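Local coordinates for protein transcription initiation factor IIB (Methanocaldococcus jannaschii, PDB 5O9J) that carries a mini-intein of the HINT fold, which probably excises itself from the transcription factor and joins the flanking protein segments by splicing, at residues D6-I11 against V21-E26; H74-M79 against V154-G159. All coordinates share one frame; numbering follows the deposited sequence.

Overall arrangement
Contact 1 (6-11 against 21-26) closes the open end of the hairpin of strands 10-15 and 18-23, where helix 24-33 begins; contact 2 (74-79 against 154-159) pairs the two connections that lead between the sheet holding strands 70-75 and 160-165 and the sheet holding strands 79-84 and 143-154. Their centres lie about 14 Å apart, and both segments of contact 1 precede those of contact 2 in the sequence. Asp-6 links them: its OD2 lies 2.9 Å from Thr-157 OG1, a probable hydrogen bond, and its OD1 packs 3.4 Å from Pro-156 CA. The first turn of contact 1 thus rests on the 154-159 loop of contact 2.

Contact 1 of 2, residues D6-I11 against V21-E26; sequences DYNEPI and VVKIGE
Ile-11 and Ile-24 meet at the apolar centre, where Ile-11 CD1 lies 3.8 Å from Ile-24 CB and the two side chains cross at about a right angle. Ile-11 CG1 sits between its backbone N and carbonyl carbon (chi1 45°), which sets CG1 against Val-22 and CD1 over Ile-24; Val-22 CG2 lies 4.0 Å from Ile-11 CG1. Leu-27 and Phe-172 extend this apolar patch, which suits branched aliphatic residues.

Beside this core Ile-11 and Val-22 form an antiparallel hydrogen-bonded pair, with Ile-11 N 2.8 Å from Val-22 O. Beyond the strands, Ile-24 N reaches Glu-9 O at 2.9 Å, and Gly-25 N meets a lone pair of Tyr-7 O at 3.0 Å, so two amides of the first helical turn are satisfied by two carbonyls of the type I turn 6-9.

Next comes Tyr-7, whose ring lies flat over the start of the helix: Gly-25 CA is 3.8 Å from the ring centroid, a CH-pi contact over one face. A side chain at Gly-25 would run into the ring, so glycine fits here. At the polar edge Lys-23 runs extended beside Asn-8, its CD 3.5 Å from Asn-8 OD1. This is a beta hairpin leading directly into a helix, with Lys-23 at the N-cap position, in the HINT fold.

Contact 2 of 2, residues H74-M79 against V154-G159; sequences HPVSEM and VEPTSG
Met-79 and Val-154 form an antiparallel hydrogen-bonded pair. Val-154 N points almost straight at Met-79 O, 2.9 Å away with an N-H...O angle of 177°, and Met-79 N returns a bond to Val-154 O at 3.0 Å. At the far end Val-76 N reaches Gly-159 O at 3.1 Å, from above the carbonyl plane. A side chain at Gly-159 would press on the preceding carbonyl oxygen, so glycine suits this position.

Apolar packing occupies the middle. Pro-156 CG is the corner that both Val-76 and Met-79 touch: 3.5 Å from Val-76 CG2, a tight fit, and 4.1 Å from Met-79 CG. The ring also rests on backbone oxygens, Pro-156 CG 3.4 Å from Val-76 O and Pro-156 CD 3.5 Å from Ser-77 O. Met-79 bends at chi3 (-33°), which brings CE to 3.7 Å from Pro-156 CA. An alanine in place of Pro-156 would probably leave Val-76 CG2 and Met-79 CG facing a gap and let the loop backbone flex.

Charge stays at the margin, in a salt bridge of Glu-78 OE2 with Arg-94. The chemistry implies main-chain bonds near both ends and a rigid proline packed against side chains and carbonyl oxygens.

Contact 1 of 2, residues D6-I11 against V21-E26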
loop_
_atom_site.group_PDB
_atom_site.type_symbol
_atom_site.label_atom_id
_atom_site.label_comp_id
_atom_site.label_asym_id
_atom_site.label_seq_id
_atom_site.Cartn_x
_atom_site.Cartn_y
_atom_site.Cartn_z
ATOM N N ASP A 6 -3.599 -4.159 -4.058
ATOM C CA ASP A 6 -3.830 -4.986 -5.236
ATOM C C ASP A 6 -2.725 -6.018 -5.416
ATOM O O ASP A 6 -1.560 -5.772 -5.086
ATOM C CB ASP A 6 -3.946 -4.125 -6.498
ATOM C CG ASP A 6 -4.248 -4.952 -7.751
ATOM O OD1 ASP A 6 -5.394 -5.433 -7.897
ATOM O OD2 ASP A 6 -3.341 -5.122 -8.592
ATOM N N TYR A 7 -3.121 -7.170 -5.950
ATOM C CA TYR A 7 -2.258 -8.329 -6.165
ATOM C C TYR A 7 -0.879 -8.012 -6.730
ATOM O O TYR A 7 0.122 -8.557 -6.270
ATOM C CB TYR A 7 -2.961 -9.306 -7.114
ATOM C CG TYR A 7 -2.272 -10.646 -7.302
ATOM C CD1 TYR A 7 -1.251 -10.812 -8.237
ATOM C CD2 TYR A 7 -2.676 -11.762 -6.569
ATOM C CE1 TYR A 7 -0.637 -12.042 -8.418
ATOM C CE2 TYR A 7 -2.071 -12.990 -6.741
ATOM C CZ TYR A 7 -1.054 -13.125 -7.662
ATOM O OH TYR A 7 -0.460 -14.354 -7.820
ATOM N N ASN A 8 -0.832 -7.159 -7.744
ATOM C CA ASN A 8 0.391 -7.006 -8.525
ATOM C C ASN A 8 1.498 -6.182 -7.869
ATOM O O ASN A 8 2.631 -6.243 -8.323
ATOM C CB ASN A 8 0.074 -6.396 -9.896
ATOM C CG ASN A 8 -0.285 -7.447 -10.940
ATOM O OD1 ASN A 8 -0.106 -8.646 -10.721
ATOM N ND2 ASN A 8 -0.782 -6.996 -12.091
ATOM N N GLU A 9 1.187 -5.420 -6.820
ATOM C CA GLU A 9 2.181 -4.510 -6.251
ATOM C C GLU A 9 3.401 -5.252 -5.717
ATOM O O GLU A 9 3.296 -6.063 -4.798
ATOM C CB GLU A 9 1.576 -3.658 -5.132
ATOM C CG GLU A 9 0.360 -2.872 -5.544
ATOM C CD GLU A 9 0.580 -2.070 -6.800
ATOM O OE1 GLU A 9 1.565 -1.298 -6.855
ATOM O OE2 GLU A 9 -0.242 -2.214 -7.738
ATOM N N PRO A 10 4.573 -4.970 -6.294
ATOM C CA PRO A 10 5.815 -5.591 -5.835
ATOM C C PRO A 10 6.195 -5.156 -4.434
ATOM O O PRO A 10 6.031 -3.985 -4.082
ATOM C CB PRO A 10 6.848 -5.107 -6.859
ATOM C CG PRO A 10 6.255 -3.910 -7.453
ATOM C CD PRO A 10 4.790 -4.116 -7.470
ATOM N N ILE A 11 6.672 -6.108 -3.639
ATOM C CA ILE A 11 7.247 -5.824 -2.337
ATOM C C ILE A 11 8.621 -6.437 -2.261
ATOM O O ILE A 11 8.902 -7.440 -2.913
ATOM C CB ILE A 11 6.426 -6.392 -1.160
ATOM C CG1 ILE A 11 6.004 -7.831 -1.451
ATOM C CG2 ILE A 11 5.227 -5.547 -0.880
ATOM C CD1 ILE A 11 5.120 -8.416 -0.373
ATOM N N VAL A 21 12.143 -10.062 -4.486
ATOM C CA VAL A 21 11.212 -9.014 -4.888
ATOM C C VAL A 21 10.025 -9.634 -5.614
ATOM O O VAL A 21 10.183 -10.198 -6.699
ATOM C CB VAL A 21 11.869 -7.982 -5.812
ATOM C CG1 VAL A 21 10.886 -6.853 -6.119
ATOM C CG2 VAL A 21 13.147 -7.442 -5.202
ATOM N N VAL A 22 8.839 -9.544 -5.014
ATOM C CA VAL A 22 7.699 -10.329 -5.477
ATOM C C VAL A 22 6.369 -9.568 -5.465
ATOM O O VAL A 22 6.198 -8.612 -4.716
ATOM C CB VAL A 22 7.520 -11.614 -4.610
ATOM C CG1 VAL A 22 8.801 -12.448 -4.584
ATOM C CG2 VAL A 22 7.099 -11.252 -3.193
ATOM N N LYS A 23 5.422 -10.010 -6.288
ATOM C CA LYS A 23 4.057 -9.511 -6.202
ATOM C C LYS A 23 3.458 -9.861 -4.841
ATOM O O LYS A 23 3.482 -11.019 -4.431
ATOM C CB LYS A 23 3.198 -10.088 -7.328
ATOM C CG LYS A 23 3.796 -9.886 -8.711
ATOM C CD LYS A 23 2.839 -10.307 -9.816
ATOM C CE LYS A 23 3.490 -10.124 -11.177
ATOM N NZ LYS A 23 2.576 -10.436 -12.307
ATOM N N ILE A 24 2.929 -8.857 -4.148
ATOM C CA ILE A 24 2.399 -9.052 -2.809
ATOM C C ILE A 24 1.309 -10.138 -2.786
ATOM O O ILE A 24 1.282 -10.961 -1.885
ATOM C CB ILE A 24 1.848 -7.729 -2.229
ATOM C CG1 ILE A 24 1.332 -7.929 -0.810
ATOM C CG2 ILE A 24 0.753 -7.134 -3.115
ATOM C CD1 ILE A 24 0.814 -6.646 -0.189
ATOM N N GLY A 25 0.445 -10.155 -3.794
ATOM C CA GLY A 25 -0.625 -11.144 -3.865
ATOM C C GLY A 25 -0.107 -12.562 -4.031
ATOM O O GLY A 25 -0.647 -13.506 -3.448
ATOM N N GLU A 26 0.938 -12.709 -4.836
ATOM C CA GLU A 26 1.564 -14.004 -5.072
ATOM C C GLU A 26 2.137 -14.603 -3.787
ATOM O O GLU A 26 1.881 -15.763 -3.463
ATOM C CB GLU A 26 2.663 -13.861 -6.124
ATOM C CG GLU A 26 3.296 -15.165 -6.585
ATOM C CD GLU A 26 3.974 -15.014 -7.940
ATOM O OE1 GLU A 26 4.647 -15.967 -8.390
ATOM O OE2 GLU A 26 3.825 -13.937 -8.561
#

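Contact 2 of 2, residues H74-M79 against V154-G159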
loop_
_atom_site.group_PDB
_atom_site.type_symbol
_atom_site.label_atom_id
_atom_site.label_comp_id
_atom_site.label_asym_id
_atom_site.label_seq_id
_atom_site.Cartn_x
_atom_site.Cartn_y
_atom_site.Cartn_z
ATOM N N HIS A 74 -8.904 -10.385 1.156
ATOM C CA HIS A 74 -10.363 -10.417 1.090
ATOM C C HIS A 74 -10.800 -10.071 -0.323
ATOM O O HIS A 74 -10.061 -9.400 -1.053
ATOM C CB HIS A 74 -10.994 -9.470 2.119
ATOM C CG HIS A 74 -10.561 -8.036 1.989
ATOM N ND1 HIS A 74 -11.248 -7.112 1.231
ATOM C CD2 HIS A 74 -9.520 -7.375 2.546
ATOM C CE1 HIS A 74 -10.646 -5.950 1.311
ATOM N NE2 HIS A 74 -9.593 -6.062 2.100
ATOM N N PRO A 75 -11.982 -10.571 -0.739
ATOM C CA PRO A 75 -12.500 -10.247 -2.069
ATOM C C PRO A 75 -12.866 -8.780 -2.183
ATOM O O PRO A 75 -13.383 -8.197 -1.230
ATOM C CB PRO A 75 -13.760 -11.124 -2.194
ATOM C CG PRO A 75 -13.609 -12.176 -1.154
ATOM C CD PRO A 75 -12.839 -11.540 -0.036
ATOM N N VAL A 76 -12.616 -8.195 -3.346
ATOM C CA VAL A 76 -12.993 -6.813 -3.595
ATOM C C VAL A 76 -13.520 -6.657 -5.009
ATOM O O VAL A 76 -13.005 -7.267 -5.944
ATOM C CB VAL A 76 -11.808 -5.849 -3.380
ATOM C CG1 VAL A 76 -11.594 -5.607 -1.906
ATOM C CG2 VAL A 76 -10.550 -6.415 -4.000
ATOM N N SER A 77 -14.544 -5.826 -5.159
ATOM C CA SER A 77 -15.212 -5.639 -6.442
ATOM C C SER A 77 -14.497 -4.648 -7.346
ATOM O O SER A 77 -14.288 -4.902 -8.534
ATOM C CB SER A 77 -16.650 -5.165 -6.220
ATOM O OG SER A 77 -17.081 -4.360 -7.304
ATOM N N GLU A 78 -14.126 -3.508 -6.777
ATOM C CA GLU A 78 -13.565 -2.418 -7.566
ATOM C C GLU A 78 -12.341 -1.798 -6.912
ATOM O O GLU A 78 -12.188 -1.822 -5.692
ATOM C CB GLU A 78 -14.613 -1.332 -7.784
ATOM C CG GLU A 78 -15.091 -0.698 -6.487
ATOM C CD GLU A 78 -15.602 0.722 -6.678
ATOM O OE1 GLU A 78 -15.841 1.125 -7.839
ATOM O OE2 GLU A 78 -15.749 1.438 -5.663
ATOM N N MET A 79 -11.471 -1.237 -7.736
ATOM C CA MET A 79 -10.402 -0.398 -7.233
ATOM C C MET A 79 -10.265 0.817 -8.116
ATOM O O MET A 79 -10.587 0.768 -9.305
ATOM C CB MET A 79 -9.087 -1.161 -7.173
ATOM C CG MET A 79 -9.037 -2.215 -6.085
ATOM S SD MET A 79 -7.410 -2.958 -6.070
ATOM C CE MET A 79 -7.050 -2.858 -7.824
ATOM N N VAL A 154 -11.399 0.113 -11.983
ATOM C CA VAL A 154 -10.898 -1.104 -12.599
ATOM C C VAL A 154 -11.152 -2.314 -11.707
ATOM O O VAL A 154 -11.575 -2.186 -10.549
ATOM C CB VAL A 154 -9.389 -1.023 -12.896
ATOM C CG1 VAL A 154 -9.087 0.083 -13.891
ATOM C CG2 VAL A 154 -8.608 -0.824 -11.605
ATOM N N GLU A 155 -10.895 -3.491 -12.262
ATOM C CA GLU A 155 -11.015 -4.732 -11.513
ATOM C C GLU A 155 -9.683 -5.073 -10.893
ATOM O O GLU A 155 -8.639 -4.862 -11.521
ATOM C CB GLU A 155 -11.480 -5.886 -12.407
ATOM C CG GLU A 155 -10.937 -5.851 -13.855
ATOM C CD GLU A 155 -11.586 -4.811 -14.765
ATOM O OE1 GLU A 155 -12.827 -4.736 -14.773
ATOM O OE2 GLU A 155 -10.814 -4.127 -15.462
ATOM N N PRO A 156 -9.710 -5.595 -9.659
ATOM C CA PRO A 156 -8.487 -6.086 -9.020
ATOM C C PRO A 156 -7.889 -7.204 -9.858
ATOM O O PRO A 156 -8.645 -7.980 -10.435
ATOM C CB PRO A 156 -8.972 -6.602 -7.661
ATOM C CG PRO A 156 -10.264 -5.905 -7.420
ATOM C CD PRO A 156 -10.883 -5.731 -8.777
ATOM N N THR A 157 -6.564 -7.275 -9.938
ATOM C CA THR A 157 -5.905 -8.288 -10.753
ATOM C C THR A 157 -6.377 -9.699 -10.394
ATOM O O THR A 157 -6.594 -10.528 -11.277
ATOM C CB THR A 157 -4.381 -8.218 -10.603
ATOM O OG1 THR A 157 -3.937 -6.879 -10.862
ATOM C CG2 THR A 157 -3.702 -9.177 -11.570
ATOM N N SER A 158 -6.561 -9.957 -9.102
ATOM C CA SER A 158 -6.923 -11.298 -8.643
ATOM C C SER A 158 -8.385 -11.435 -8.226
ATOM O O SER A 158 -8.919 -12.545 -8.176
ATOM C CB SER A 158 -6.042 -11.714 -7.466
ATOM O OG SER A 158 -6.407 -11.012 -6.290
ATOM N N GLY A 159 -9.027 -10.314 -7.920
ATOM C CA GLY A 159 -10.366 -10.340 -7.358
ATOM C C GLY A 159 -10.260 -10.250 -5.849
ATOM O O GLY A 159 -11.256 -10.344 -5.131
#